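Local coordinates for protein Myo-inositol dehydrogenase (Corynebacterium glutamicum, PDB 3EUW) that probably catalyses the NAD+-dependent oxidation of myo-inositol, as a tetrameric member of the Gfo/Idh/MocA oxidoreductase family, at residues 190-195 / 318-323. Numbering follows the deposited sequence.
Sequences VEVTAT and NACLES
S323 of helix 307-326 and A194 of strand 189-197 form the one direct hydrogen bond between segments 318-323 and 190-195: A194 N donates to S323 OG over 2.9 Å, with an N-H...O angle of 151°. The serine hydroxyl reaches this amide because OG is anti to the backbone N (chi1 175°). OG also hydrogen-bonds R328 O, in the chain between the helix and strand 330-331. A water adds a second link between the same two residues, donating 2.8 Å hydrogen bonds to A194 O and S323 O. The amide and the carbonyl of A194 are thus both tied to a single helical residue, one directly and one through solvent.

Apolar contacts run from A194 back to V192 on the strand, and meet A319 and C320, ahead of S323 on the helix. The CB bonds of V192 and A194 both point toward the helix, as expected for alternate residues of a strand. V192 meets it with both branches: CG1, anti to the backbone N, lies 3.8 Å from C320 SG, while CG2 packs 4.0 Å from A319 CB. A194 CB, small enough for close approach, sits 3.3 Å from C320 O and 4.0 Å from C320 CB. Accordingly, the CA atoms of A194 and C320 are merely 5.2 Å apart, and the axes approach to 6.5 Å at a crossing angle of -54°.

This is helix-on-sheet packing in the C-terminal α/β domain of the family; F171 of helix 169-185 and V215 of strand 212-219 border A194 and C320. On the strand's other face, T193 packs on T193 of a second subunit. The chemistry implies a close, buried interface made by short side chains, in which a serine hydroxyl and a water satisfy the backbone N-H and C=O of A194, just past the V192-V330 backbone pairing with strand 330-331.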
ATOM      1  N   VAL A 190     -25.541  23.642   6.831  1.00 18.68           N
ATOM      2  CA  VAL A 190     -26.512  24.284   7.696  1.00 20.39           C
ATOM      3  C   VAL A 190     -26.040  24.487   9.133  1.00 20.46           C
ATOM      4  O   VAL A 190     -26.395  25.485   9.755  1.00 21.02           O
ATOM      5  CB  VAL A 190     -27.858  23.514   7.697  1.00 21.80           C
ATOM      6  CG1 VAL A 190     -28.458  23.530   6.309  1.00 21.66           C
ATOM      7  CG2 VAL A 190     -27.655  22.082   8.149  1.00 21.76           C
ATOM      8  N   GLU A 191     -25.239  23.558   9.654  1.00 20.00           N
ATOM      9  CA  GLU A 191     -24.739  23.667  11.027  1.00 19.37           C
ATOM     10  C   GLU A 191     -23.227  23.502  11.129  1.00 17.59           C
ATOM     11  O   GLU A 191     -22.606  22.809  10.316  1.00 16.54           O
ATOM     12  CB  GLU A 191     -25.417  22.636  11.938  1.00 19.69           C
ATOM     13  CG  GLU A 191     -26.946  22.715  11.956  1.00 24.23           C
ATOM     14  CD  GLU A 191     -27.576  21.853  13.040  1.00 24.74           C
ATOM     15  OE1 GLU A 191     -27.020  20.782  13.362  1.00 24.29           O
ATOM     16  OE2 GLU A 191     -28.641  22.242  13.564  1.00 29.87           O
ATOM     17  N   VAL A 192     -22.651  24.127  12.149  1.00 15.37           N
ATOM     18  CA  VAL A 192     -21.221  24.069  12.363  1.00 16.10           C
ATOM     19  C   VAL A 192     -20.852  23.774  13.811  1.00 15.58           C
ATOM     20  O   VAL A 192     -21.324  24.434  14.731  1.00 12.53           O
ATOM     21  CB  VAL A 192     -20.562  25.394  11.949  1.00 17.21           C
ATOM     22  CG1 VAL A 192     -19.090  25.388  12.309  1.00 14.04           C
ATOM     23  CG2 VAL A 192     -20.736  25.603  10.450  1.00 19.87           C
ATOM     24  N   THR A 193     -20.003  22.768  13.997  1.00 13.28           N
ATOM     25  CA  THR A 193     -19.543  22.390  15.329  1.00 15.23           C
ATOM     26  C   THR A 193     -18.019  22.327  15.303  1.00 15.02           C
ATOM     27  O   THR A 193     -17.438  21.740  14.395  1.00 15.94           O
ATOM     28  CB  THR A 193     -20.108  21.026  15.741  1.00 15.80           C
ATOM     29  OG1 THR A 193     -21.524  21.030  15.544  1.00 16.70           O
ATOM     30  CG2 THR A 193     -19.837  20.751  17.206  1.00 13.93           C
ATOM     31  N   ALA A 194     -17.369  22.935  16.287  1.00 13.74           N
ATOM     32  CA  ALA A 194     -15.912  22.929  16.316  1.00 11.67           C
ATOM     33  C   ALA A 194     -15.365  22.815  17.724  1.00 13.73           C
ATOM     34  O   ALA A 194     -15.939  23.352  18.669  1.00 13.97           O
ATOM     35  CB  ALA A 194     -15.360  24.202  15.643  1.00  9.92           C
ATOM     36  N   THR A 195     -14.232  22.130  17.842  1.00 12.70           N
ATOM     37  CA  THR A 195     -13.567  21.923  19.118  1.00 13.74           C
ATOM     38  C   THR A 195     -12.084  22.276  18.967  1.00 14.72           C
ATOM     39  O   THR A 195     -11.405  21.757  18.081  1.00 14.79           O
ATOM     40  CB  THR A 195     -13.689  20.454  19.540  1.00 13.39           C
ATOM     41  OG1 THR A 195     -15.066  20.070  19.509  1.00 15.86           O
ATOM     42  CG2 THR A 195     -13.140  20.251  20.939  1.00 12.77           C
ATOM     43  N   ASN A 318     -15.672  31.625  10.725  1.00 12.34           N
ATOM     44  CA  ASN A 318     -16.123  32.414  11.872  1.00 14.23           C
ATOM     45  C   ASN A 318     -17.088  31.584  12.713  1.00 14.19           C
ATOM     46  O   ASN A 318     -17.056  31.640  13.946  1.00 13.42           O
ATOM     47  CB  ASN A 318     -16.789  33.724  11.426  1.00 13.27           C
ATOM     48  CG  ASN A 318     -15.786  34.726  10.877  1.00 12.94           C
ATOM     49  OD1 ASN A 318     -14.605  34.662  11.200  1.00 14.25           O
ATOM     50  ND2 ASN A 318     -16.257  35.668  10.065  1.00 14.24           N
ATOM     51  N   ALA A 319     -17.935  30.796  12.053  1.00 12.41           N
ATOM     52  CA  ALA A 319     -18.876  29.962  12.781  1.00 11.49           C
ATOM     53  C   ALA A 319     -18.102  28.936  13.599  1.00 11.14           C
ATOM     54  O   ALA A 319     -18.491  28.622  14.731  1.00 12.02           O
ATOM     55  CB  ALA A 319     -19.839  29.266  11.827  1.00  6.42           C
ATOM     56  N   CYS A 320     -17.004  28.427  13.034  1.00 10.94           N
ATOM     57  CA  CYS A 320     -16.164  27.442  13.721  1.00 11.77           C
ATOM     58  C   CYS A 320     -15.592  28.025  15.003  1.00 12.19           C
ATOM     59  O   CYS A 320     -15.713  27.423  16.067  1.00 14.53           O
ATOM     60  CB  CYS A 320     -14.993  26.979  12.845  1.00 11.83           C
ATOM     61  SG  CYS A 320     -15.398  25.814  11.534  1.00 15.14           S
ATOM     62  N   LEU A 321     -14.960  29.191  14.889  1.00 13.90           N
ATOM     63  CA  LEU A 321     -14.365  29.863  16.035  1.00 16.42           C
ATOM     64  C   LEU A 321     -15.402  30.091  17.122  1.00 17.53           C
ATOM     65  O   LEU A 321     -15.142  29.847  18.298  1.00 18.09           O
ATOM     66  CB  LEU A 321     -13.766  31.217  15.621  1.00 17.00           C
ATOM     67  CG  LEU A 321     -13.117  32.050  16.737  1.00 17.39           C
ATOM     68  CD1 LEU A 321     -11.970  31.273  17.357  1.00 18.43           C
ATOM     69  CD2 LEU A 321     -12.610  33.368  16.180  1.00 18.76           C
ATOM     70  N   GLU A 322     -16.578  30.564  16.728  1.00 18.88           N
ATOM     71  CA  GLU A 322     -17.641  30.827  17.694  1.00 22.55           C
ATOM     72  C   GLU A 322     -18.092  29.540  18.392  1.00 22.02           C
ATOM     73  O   GLU A 322     -18.329  29.535  19.599  1.00 21.27           O
ATOM     74  CB  GLU A 322     -18.823  31.484  16.993  1.00 25.60           C
ATOM     75  CG  GLU A 322     -19.425  32.638  17.767  1.00 34.04           C
ATOM     76  CD  GLU A 322     -20.627  32.216  18.556  1.00 36.16           C
ATOM     77  OE1 GLU A 322     -21.477  31.506  17.983  1.00 42.62           O
ATOM     78  OE2 GLU A 322     -20.736  32.593  19.732  1.00 36.20           O
ATOM     79  N   SER A 323     -18.220  28.457  17.625  1.00 19.87           N
ATOM     80  CA  SER A 323     -18.624  27.173  18.190  1.00 16.73           C
ATOM     81  C   SER A 323     -17.553  26.698  19.172  1.00 16.40           C
ATOM     82  O   SER A 323     -17.854  26.275  20.282  1.00 17.25           O
ATOM     83  CB  SER A 323     -18.797  26.126  17.083  1.00 17.15           C
ATOM     84  OG  SER A 323     -19.085  24.848  17.630  1.00 13.96           O
TER
HETATM   85  O   HOH W   1     -18.266  23.543  20.239  1.00 23.49           O